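2-hydroxyhepta-2,4-diene-1,7-dioate isomerase (Corynebacterium glutamicum, PDB 4DBF) probably acts as a magnesium-dependent lyase or isomerase of the fumarylacetoacetate hydrolase family, with oxaloacetate decarboxylase activity. Local coordinates at residues W155-S169 with F189-I203. Residues are numbered along the deposited sequence; the frame is centred on the assembly and turned at random.
Sequences WKSVVLGFTIINDVS and FGPIGPWIETDINSI. With MG (magnesium ion), chain C.
An antiparallel strand pairing, broken by a beta bulge, joins 159-166 to 190-197, buried near the centre of the chain in the region assigned to the FAA hydrolase family. Ile-164 and Gly-193 form a hydrogen-bonded pair, and so do Phe-162 and Glu-197. The register slips by two residues between them, where the chain turns a corner at Pro-194 after a cis peptide bond. Thr-163 bridges this break with its side chain. Its OG1 lies anti to the backbone N (chi1 -171°) and donates to Trp-195 O at 2.9 Å, from above the carbonyl plane. Its methyl CG2 meets Ile-192 CG2 at 3.6 Å.

Beyond the bulge, Ile-200 folds back over Phe-162. Its CG2 sits over one ring face, 3.8 Å from the ring centroid, a CH-pi contact. Ile-203 CG1 comes to the edge of the same ring, 3.8 Å from Phe-162 CD2. The other branch of Ile-200 ends with CD1 against Lys-156 CG at 3.5 Å. At the far end, Val-168 CG1 stands over the centre of the Phe-189 ring, 3.7 Å from its centroid. Val-168 N donates to Phe-189 O at 3.1 Å, and Lys-112 gives that oxygen a second bond. Asn-166 N donates to Pro-191 O.

The side chain of Asp-167 leaves the backbone away from 189-203. Its OD2 binds the magnesium ion at 2.2 Å, with Glu-136, Glu-138 and three waters completing the shell. Lys-112 also forms a salt bridge to Asp-167 OD1. The backbone bonds of Asn-166 and Val-168 thus hold the chain on both sides of a metal ligand, and Lys-112 ties its carboxylate to the partner segment.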
ATOM      1  N   TRP A 155      15.094  13.240 -11.620  1.00 28.82           N
ATOM      2  CA  TRP A 155      14.352  12.960 -10.379  1.00 26.77           C
ATOM      3  C   TRP A 155      13.721  14.166  -9.743  1.00 26.30           C
ATOM      4  O   TRP A 155      12.610  14.078  -9.229  1.00 25.55           O
ATOM      5  CB  TRP A 155      15.215  12.192  -9.398  1.00 26.29           C
ATOM      6  CG  TRP A 155      16.296  12.933  -8.720  1.00 27.43           C
ATOM      7  CD1 TRP A 155      17.635  12.983  -9.079  1.00 26.00           C
ATOM      8  CD2 TRP A 155      16.180  13.655  -7.511  1.00 29.05           C
ATOM      9  NE1 TRP A 155      18.324  13.736  -8.190  1.00 27.41           N
ATOM     10  CE2 TRP A 155      17.475  14.141  -7.189  1.00 30.51           C
ATOM     11  CE3 TRP A 155      15.109  13.929  -6.642  1.00 30.02           C
ATOM     12  CZ2 TRP A 155      17.719  14.904  -6.075  1.00 30.09           C
ATOM     13  CZ3 TRP A 155      15.351  14.677  -5.524  1.00 32.12           C
ATOM     14  CH2 TRP A 155      16.662  15.176  -5.250  1.00 34.26           C
ATOM     15  N   LYS A 156      14.416  15.302  -9.762  1.00 25.64           N
ATOM     16  CA  LYS A 156      13.896  16.526  -9.159  1.00 28.07           C
ATOM     17  C   LYS A 156      12.560  17.002  -9.685  1.00 27.64           C
ATOM     18  O   LYS A 156      11.773  17.538  -8.934  1.00 28.55           O
ATOM     19  CB  LYS A 156      14.921  17.693  -9.200  1.00 28.51           C
ATOM     20  CG  LYS A 156      16.149  17.446  -8.296  1.00 32.34           C
ATOM     21  CD  LYS A 156      17.120  18.619  -8.243  1.00 37.11           C
ATOM     22  CE  LYS A 156      18.440  18.146  -7.626  1.00 42.08           C
ATOM     23  NZ  LYS A 156      19.416  19.234  -7.241  1.00 45.05           N
ATOM     24  N   SER A 157      12.273  16.757 -10.934  1.00 27.36           N
ATOM     25  CA  SER A 157      11.033  17.200 -11.533  1.00 27.17           C
ATOM     26  C   SER A 157       9.763  16.567 -10.936  1.00 26.98           C
ATOM     27  O   SER A 157       8.713  17.067 -11.121  1.00 25.41           O
ATOM     28  CB  SER A 157      11.077  16.949 -13.012  1.00 27.87           C
ATOM     29  OG  SER A 157      10.857  15.604 -13.283  1.00 33.18           O
ATOM     30  N   VAL A 158       9.912  15.464 -10.215  1.00 26.16           N
ATOM     31  CA  VAL A 158       8.772  14.767  -9.643  1.00 25.93           C
ATOM     32  C   VAL A 158       8.635  14.900  -8.136  1.00 25.53           C
ATOM     33  O   VAL A 158       7.684  14.426  -7.592  1.00 25.87           O
ATOM     34  CB  VAL A 158       8.756  13.269  -9.984  1.00 25.55           C
ATOM     35  CG1 VAL A 158       8.706  13.008 -11.456  1.00 27.87           C
ATOM     36  CG2 VAL A 158       9.876  12.532  -9.317  1.00 26.88           C
ATOM     37  N   VAL A 159       9.599  15.509  -7.476  1.00 24.66           N
ATOM     38  CA  VAL A 159       9.476  15.653  -6.049  1.00 24.46           C
ATOM     39  C   VAL A 159       8.939  17.007  -5.565  1.00 24.72           C
ATOM     40  O   VAL A 159       9.381  18.046  -5.974  1.00 23.68           O
ATOM     41  CB  VAL A 159      10.661  15.104  -5.211  1.00 27.34           C
ATOM     42  CG1 VAL A 159      11.625  14.222  -5.959  1.00 25.51           C
ATOM     43  CG2 VAL A 159      11.279  16.103  -4.272  1.00 27.69           C
ATOM     44  N   LEU A 160       7.958  16.927  -4.694  1.00 21.22           N
ATOM     45  CA  LEU A 160       7.443  18.072  -4.029  1.00 22.85           C
ATOM     46  C   LEU A 160       8.448  18.605  -3.031  1.00 23.19           C
ATOM     47  O   LEU A 160       8.701  19.747  -3.004  1.00 21.85           O
ATOM     48  CB  LEU A 160       6.130  17.765  -3.322  1.00 23.03           C
ATOM     49  CG  LEU A 160       5.518  18.878  -2.506  1.00 25.84           C
ATOM     50  CD1 LEU A 160       5.183  20.099  -3.301  1.00 29.39           C
ATOM     51  CD2 LEU A 160       4.369  18.469  -1.619  1.00 26.81           C
ATOM     52  N   GLY A 161       8.962  17.740  -2.192  1.00 20.92           N
ATOM     53  CA  GLY A 161       9.913  18.162  -1.187  1.00 21.86           C
ATOM     54  C   GLY A 161      10.341  17.015  -0.300  1.00 20.46           C
ATOM     55  O   GLY A 161      10.062  15.823  -0.601  1.00 19.89           O
ATOM     56  N   PHE A 162      11.028  17.369   0.783  1.00 20.80           N
ATOM     57  CA  PHE A 162      11.630  16.357   1.639  1.00 21.59           C
ATOM     58  C   PHE A 162      10.926  16.447   2.977  1.00 21.90           C
ATOM     59  O   PHE A 162      10.534  17.526   3.369  1.00 22.35           O
ATOM     60  CB  PHE A 162      13.151  16.615   1.876  1.00 22.36           C
ATOM     61  CG  PHE A 162      14.010  16.228   0.694  1.00 25.90           C
ATOM     62  CD1 PHE A 162      13.667  15.159  -0.123  1.00 28.88           C
ATOM     63  CD2 PHE A 162      15.173  16.940   0.394  1.00 30.29           C
ATOM     64  CE1 PHE A 162      14.456  14.826  -1.264  1.00 33.63           C
ATOM     65  CE2 PHE A 162      15.981  16.571  -0.713  1.00 28.32           C
ATOM     66  CZ  PHE A 162      15.598  15.523  -1.538  1.00 28.98           C
ATOM     67  N   THR A 163      10.792  15.313   3.676  1.00 20.32           N
ATOM     68  CA  THR A 163      10.348  15.333   5.059  1.00 21.15           C
ATOM     69  C   THR A 163      11.085  14.258   5.835  1.00 20.44           C
ATOM     70  O   THR A 163      12.002  13.668   5.310  1.00 19.31           O
ATOM     71  CB  THR A 163       8.757  15.239   5.135  1.00 22.00           C
ATOM     72  OG1 THR A 163       8.344  15.482   6.481  1.00 23.83           O
ATOM     73  CG2 THR A 163       8.274  13.890   4.661  1.00 22.54           C
ATOM     74  N   ILE A 164      10.728  14.012   7.082  1.00 20.32           N
ATOM     75  CA  ILE A 164      11.393  12.973   7.835  1.00 19.27           C
ATOM     76  C   ILE A 164      10.388  11.842   7.996  1.00 20.21           C
ATOM     77  O   ILE A 164       9.158  12.094   8.156  1.00 19.75           O
ATOM     78  CB  ILE A 164      11.815  13.481   9.244  1.00 20.18           C
ATOM     79  CG1 ILE A 164      12.628  14.800   9.152  1.00 17.57           C
ATOM     80  CG2 ILE A 164      12.598  12.342   9.964  1.00 19.03           C
ATOM     81  CD1 ILE A 164      12.906  15.431  10.553  1.00 21.66           C
ATOM     82  N   ILE A 165      10.876  10.608   7.951  1.00 18.18           N
ATOM     83  CA  ILE A 165      10.051   9.440   8.342  1.00 18.44           C
ATOM     84  C   ILE A 165      10.783   8.617   9.414  1.00 20.24           C
ATOM     85  O   ILE A 165      11.998   8.517   9.401  1.00 20.79           O
ATOM     86  CB  ILE A 165       9.631   8.582   7.109  1.00 18.73           C
ATOM     87  CG1 ILE A 165       8.714   7.423   7.572  1.00 20.63           C
ATOM     88  CG2 ILE A 165      10.891   7.995   6.303  1.00 16.70           C
ATOM     89  CD1 ILE A 165       8.059   6.657   6.456  1.00 18.79           C
ATOM     90  N   ASN A 166      10.033   8.065  10.367  1.00 20.55           N
ATOM     91  CA  ASN A 166      10.591   7.126  11.343  1.00 20.72           C
ATOM     92  C   ASN A 166      10.059   5.753  10.879  1.00 20.12           C
ATOM     93  O   ASN A 166       8.843   5.477  11.004  1.00 21.54           O
ATOM     94  CB  ASN A 166      10.124   7.519  12.782  1.00 19.55           C
ATOM     95  CG  ASN A 166      10.808   6.707  13.829  1.00 20.33           C
ATOM     96  OD1 ASN A 166      11.371   5.640  13.511  1.00 20.54           O
ATOM     97  ND2 ASN A 166      10.766   7.165  15.087  1.00 22.36           N
ATOM     98  N   ASP A 167      10.914   4.914  10.282  1.00 18.76           N
ATOM     99  CA  ASP A 167      10.450   3.622   9.732  1.00 19.97           C
ATOM    100  C   ASP A 167      10.529   2.617  10.910  1.00 19.84           C
ATOM    101  O   ASP A 167      11.509   1.861  11.047  1.00 21.30           O
ATOM    102  CB  ASP A 167      11.361   3.227   8.547  1.00 19.87           C
ATOM    103  CG  ASP A 167      11.029   1.883   7.949  1.00 21.54           C
ATOM    104  OD1 ASP A 167       9.948   1.309   8.185  1.00 22.36           O
ATOM    105  OD2 ASP A 167      11.877   1.349   7.206  1.00 22.70           O
ATOM    106  N   VAL A 168       9.488   2.604  11.728  1.00 17.64           N
ATOM    107  CA  VAL A 168       9.496   1.833  12.991  1.00 17.32           C
ATOM    108  C   VAL A 168       9.328   0.383  12.565  1.00 18.32           C
ATOM    109  O   VAL A 168       8.564   0.126  11.659  1.00 18.93           O
ATOM    110  CB  VAL A 168       8.309   2.273  13.844  1.00 17.06           C
ATOM    111  CG1 VAL A 168       8.205   1.420  15.088  1.00 19.04           C
ATOM    112  CG2 VAL A 168       8.491   3.807  14.222  1.00 17.50           C
ATOM    113  N   SER A 169      10.058  -0.539  13.195  1.00 18.90           N
ATOM    114  CA  SER A 169      10.160  -1.915  12.736  1.00 20.83           C
ATOM    115  C   SER A 169      10.301  -2.857  13.968  1.00 20.84           C
ATOM    116  O   SER A 169      11.221  -2.622  14.791  1.00 21.27           O
ATOM    117  CB  SER A 169      11.486  -2.074  11.936  1.00 21.50           C
ATOM    118  OG  SER A 169      11.737  -0.912  11.080  1.00 26.62           O
ATOM    119  N   PHE A 189       3.309   2.793  12.921  1.00 19.06           N
ATOM    120  CA  PHE A 189       4.719   2.478  12.748  1.00 20.16           C
ATOM    121  C   PHE A 189       5.360   3.326  11.617  1.00 20.91           C
ATOM    122  O   PHE A 189       6.492   3.066  11.238  1.00 19.39           O
ATOM    123  CB  PHE A 189       4.873   0.982  12.430  1.00 19.36           C
ATOM    124  CG  PHE A 189       4.949   0.157  13.640  1.00 21.86           C
ATOM    125  CD1 PHE A 189       4.335   0.604  14.820  1.00 18.99           C
ATOM    126  CD2 PHE A 189       5.733  -1.013  13.649  1.00 21.21           C
ATOM    127  CE1 PHE A 189       4.450  -0.163  15.999  1.00 21.73           C
ATOM    128  CE2 PHE A 189       5.847  -1.788  14.799  1.00 21.72           C
ATOM    129  CZ  PHE A 189       5.181  -1.391  15.987  1.00 21.71           C
ATOM    130  N   GLY A 190       4.644   4.344  11.113  1.00 21.25           N
ATOM    131  CA  GLY A 190       5.276   5.288  10.171  1.00 19.75           C
ATOM    132  C   GLY A 190       5.058   6.766  10.545  1.00 19.33           C
ATOM    133  O   GLY A 190       4.509   7.525   9.733  1.00 19.74           O
ATOM    134  N   PRO A 191       5.546   7.210  11.688  1.00 19.50           N
ATOM    135  CA  PRO A 191       5.547   8.695  11.807  1.00 20.31           C
ATOM    136  C   PRO A 191       6.234   9.488  10.667  1.00 19.60           C
ATOM    137  O   PRO A 191       7.291   9.073  10.166  1.00 20.21           O
ATOM    138  CB  PRO A 191       6.263   8.963  13.099  1.00 21.17           C
ATOM    139  CG  PRO A 191       6.208   7.604  13.857  1.00 21.54           C
ATOM    140  CD  PRO A 191       6.272   6.560  12.796  1.00 18.62           C
ATOM    141  N   ILE A 192       5.594  10.552  10.227  1.00 17.24           N
ATOM    142  CA  ILE A 192       6.116  11.437   9.203  1.00 18.59           C
ATOM    143  C   ILE A 192       5.930  12.919   9.560  1.00 19.82           C
ATOM    144  O   ILE A 192       4.929  13.276  10.085  1.00 19.37           O
ATOM    145  CB  ILE A 192       5.463  11.177   7.853  1.00 17.94           C
ATOM    146  CG1 ILE A 192       5.655   9.746   7.433  1.00 20.94           C
ATOM    147  CG2 ILE A 192       6.064  12.031   6.796  1.00 23.65           C
ATOM    148  CD1 ILE A 192       4.802   9.354   6.265  1.00 29.13           C
ATOM    149  N   GLY A 193       6.926  13.729   9.250  1.00 18.56           N
ATOM    150  CA  GLY A 193       6.921  15.124   9.586  1.00 20.04           C
ATOM    151  C   GLY A 193       8.278  15.722   9.796  1.00 21.59           C
ATOM    152  O   GLY A 193       9.248  15.079   9.592  1.00 21.65           O
ATOM    153  N   PRO A 194       8.328  16.966  10.228  1.00 23.54           N
ATOM    154  CA  PRO A 194       7.157  17.723  10.657  1.00 23.31           C
ATOM    155  C   PRO A 194       6.450  18.525   9.583  1.00 23.32           C
ATOM    156  O   PRO A 194       5.381  18.970   9.811  1.00 22.30           O
ATOM    157  CB  PRO A 194       7.747  18.707  11.638  1.00 24.00           C
ATOM    158  CG  PRO A 194       9.069  18.953  11.111  1.00 24.83           C
ATOM    159  CD  PRO A 194       9.559  17.645  10.618  1.00 22.00           C
ATOM    160  N   TRP A 195       7.082  18.698   8.451  1.00 20.50           N
ATOM    161  CA  TRP A 195       6.526  19.378   7.331  1.00 20.43           C
ATOM    162  C   TRP A 195       7.356  19.042   6.147  1.00 20.63           C
ATOM    163  O   TRP A 195       8.324  18.361   6.276  1.00 21.02           O
ATOM    164  CB  TRP A 195       6.500  20.878   7.567  1.00 20.59           C
ATOM    165  CG  TRP A 195       7.782  21.399   8.117  1.00 23.20           C
ATOM    166  CD1 TRP A 195       9.014  21.367   7.537  1.00 25.56           C
ATOM    167  CD2 TRP A 195       8.000  22.008   9.411  1.00 24.28           C
ATOM    168  NE1 TRP A 195       9.933  21.910   8.348  1.00 26.67           N
ATOM    169  CE2 TRP A 195       9.388  22.306   9.482  1.00 25.15           C
ATOM    170  CE3 TRP A 195       7.212  22.320  10.458  1.00 22.34           C
ATOM    171  CZ2 TRP A 195       9.936  22.911  10.567  1.00 24.93           C
ATOM    172  CZ3 TRP A 195       7.766  22.915  11.547  1.00 28.03           C
ATOM    173  CH2 TRP A 195       9.101  23.212  11.598  1.00 26.38           C
ATOM    174  N   ILE A 196       6.969  19.497   4.987  1.00 19.06           N
ATOM    175  CA  ILE A 196       7.632  19.123   3.777  1.00 19.73           C
ATOM    176  C   ILE A 196       8.480  20.358   3.304  1.00 22.91           C
ATOM    177  O   ILE A 196       7.941  21.461   3.093  1.00 22.88           O
ATOM    178  CB  ILE A 196       6.621  18.747   2.727  1.00 18.42           C
ATOM    179  CG1 ILE A 196       5.874  17.433   3.169  1.00 18.32           C
ATOM    180  CG2 ILE A 196       7.312  18.568   1.339  1.00 21.11           C
ATOM    181  CD1 ILE A 196       4.670  17.226   2.338  1.00 20.09           C
ATOM    182  N   GLU A 197       9.791  20.152   3.197  1.00 22.54           N
ATOM    183  CA  GLU A 197      10.705  21.232   2.755  1.00 24.16           C
ATOM    184  C   GLU A 197      10.797  21.159   1.238  1.00 23.49           C
ATOM    185  O   GLU A 197      11.338  20.198   0.700  1.00 23.21           O
ATOM    186  CB  GLU A 197      12.099  21.088   3.371  1.00 25.53           C
ATOM    187  CG  GLU A 197      13.140  22.145   2.814  1.00 27.62           C
ATOM    188  CD  GLU A 197      12.628  23.593   3.024  1.00 25.05           C
ATOM    189  OE1 GLU A 197      12.570  24.055   4.183  1.00 29.66           O
ATOM    190  OE2 GLU A 197      12.222  24.262   2.067  1.00 27.96           O
ATOM    191  N   THR A 198      10.271  22.163   0.546  1.00 24.10           N
ATOM    192  CA  THR A 198      10.202  22.112  -0.935  1.00 26.43           C
ATOM    193  C   THR A 198      11.494  22.749  -1.568  1.00 28.62           C
ATOM    194  O   THR A 198      11.788  22.540  -2.739  1.00 28.84           O
ATOM    195  CB  THR A 198       9.000  22.852  -1.497  1.00 26.73           C
ATOM    196  OG1 THR A 198       9.194  24.272  -1.320  1.00 30.09           O
ATOM    197  CG2 THR A 198       7.658  22.363  -0.813  1.00 25.98           C
ATOM    198  N   ASP A 199      12.270  23.478  -0.787  1.00 30.48           N
ATOM    199  CA  ASP A 199      13.592  23.981  -1.333  1.00 33.51           C
ATOM    200  C   ASP A 199      14.572  22.810  -1.253  1.00 32.89           C
ATOM    201  O   ASP A 199      15.364  22.716  -0.349  1.00 31.92           O
ATOM    202  CB  ASP A 199      14.070  25.213  -0.534  1.00 34.09           C
ATOM    203  CG  ASP A 199      15.409  25.816  -1.055  1.00 39.00           C
ATOM    204  OD1 ASP A 199      15.967  25.365  -2.095  1.00 40.46           O
ATOM    205  OD2 ASP A 199      15.886  26.729  -0.344  1.00 41.86           O
ATOM    206  N   ILE A 200      14.485  21.877  -2.184  1.00 35.56           N
ATOM    207  CA  ILE A 200      15.286  20.658  -2.024  1.00 38.40           C
ATOM    208  C   ILE A 200      16.797  20.844  -2.247  1.00 40.10           C
ATOM    209  O   ILE A 200      17.601  20.030  -1.778  1.00 38.84           O
ATOM    210  CB  ILE A 200      14.769  19.500  -2.863  1.00 40.29           C
ATOM    211  CG1 ILE A 200      14.631  19.923  -4.326  1.00 41.85           C
ATOM    212  CG2 ILE A 200      13.437  18.927  -2.263  1.00 38.17           C
ATOM    213  CD1 ILE A 200      14.970  18.769  -5.236  1.00 43.05           C
ATOM    214  N   ASN A 201      17.171  21.909  -2.954  1.00 41.64           N
ATOM    215  CA  ASN A 201      18.588  22.307  -3.041  1.00 44.35           C
ATOM    216  C   ASN A 201      19.223  22.771  -1.758  1.00 45.01           C
ATOM    217  O   ASN A 201      20.447  22.729  -1.626  1.00 46.95           O
ATOM    218  CB  ASN A 201      18.779  23.366  -4.117  1.00 44.51           C
ATOM    219  CG  ASN A 201      19.091  22.750  -5.429  1.00 48.25           C
ATOM    220  OD1 ASN A 201      20.117  23.068  -6.033  1.00 51.54           O
ATOM    221  ND2 ASN A 201      18.273  21.784  -5.845  1.00 48.65           N
ATOM    222  N   SER A 202      18.407  23.236  -0.816  1.00 45.35           N
ATOM    223  CA  SER A 202      18.907  23.616   0.505  1.00 45.22           C
ATOM    224  C   SER A 202      19.423  22.398   1.311  1.00 45.55           C
ATOM    225  O   SER A 202      19.967  22.570   2.407  1.00 45.99           O
ATOM    226  CB  SER A 202      17.843  24.385   1.306  1.00 45.29           C
ATOM    227  OG  SER A 202      16.859  23.511   1.851  1.00 42.56           O
ATOM    228  N   ILE A 203      19.262  21.197   0.748  1.00 44.41           N
ATOM    229  CA  ILE A 203      19.596  19.949   1.422  1.00 43.95           C
ATOM    230  C   ILE A 203      20.726  19.305   0.663  1.00 43.88           C
ATOM    231  O   ILE A 203      20.584  18.954  -0.505  1.00 44.91           O
ATOM    232  CB  ILE A 203      18.371  18.957   1.489  1.00 43.43           C
ATOM    233  CG1 ILE A 203      17.192  19.562   2.241  1.00 41.99           C
ATOM    234  CG2 ILE A 203      18.789  17.599   2.022  1.00 43.25           C
ATOM    235  CD1 ILE A 203      17.536  20.075   3.620  1.00 41.66           C
TER
HETATM  236 MG    MG C 401      14.024   1.539   6.742  1.00 25.88          MG
HETATM  237  O   HOH W   1      14.199  -0.413   6.098  1.00 23.74           O
HETATM  238  O   HOH W   2      13.572   2.077   4.699  1.00 21.08           O
HETATM  239  O   HOH W   3      16.062   1.644   6.646  1.00 29.01           O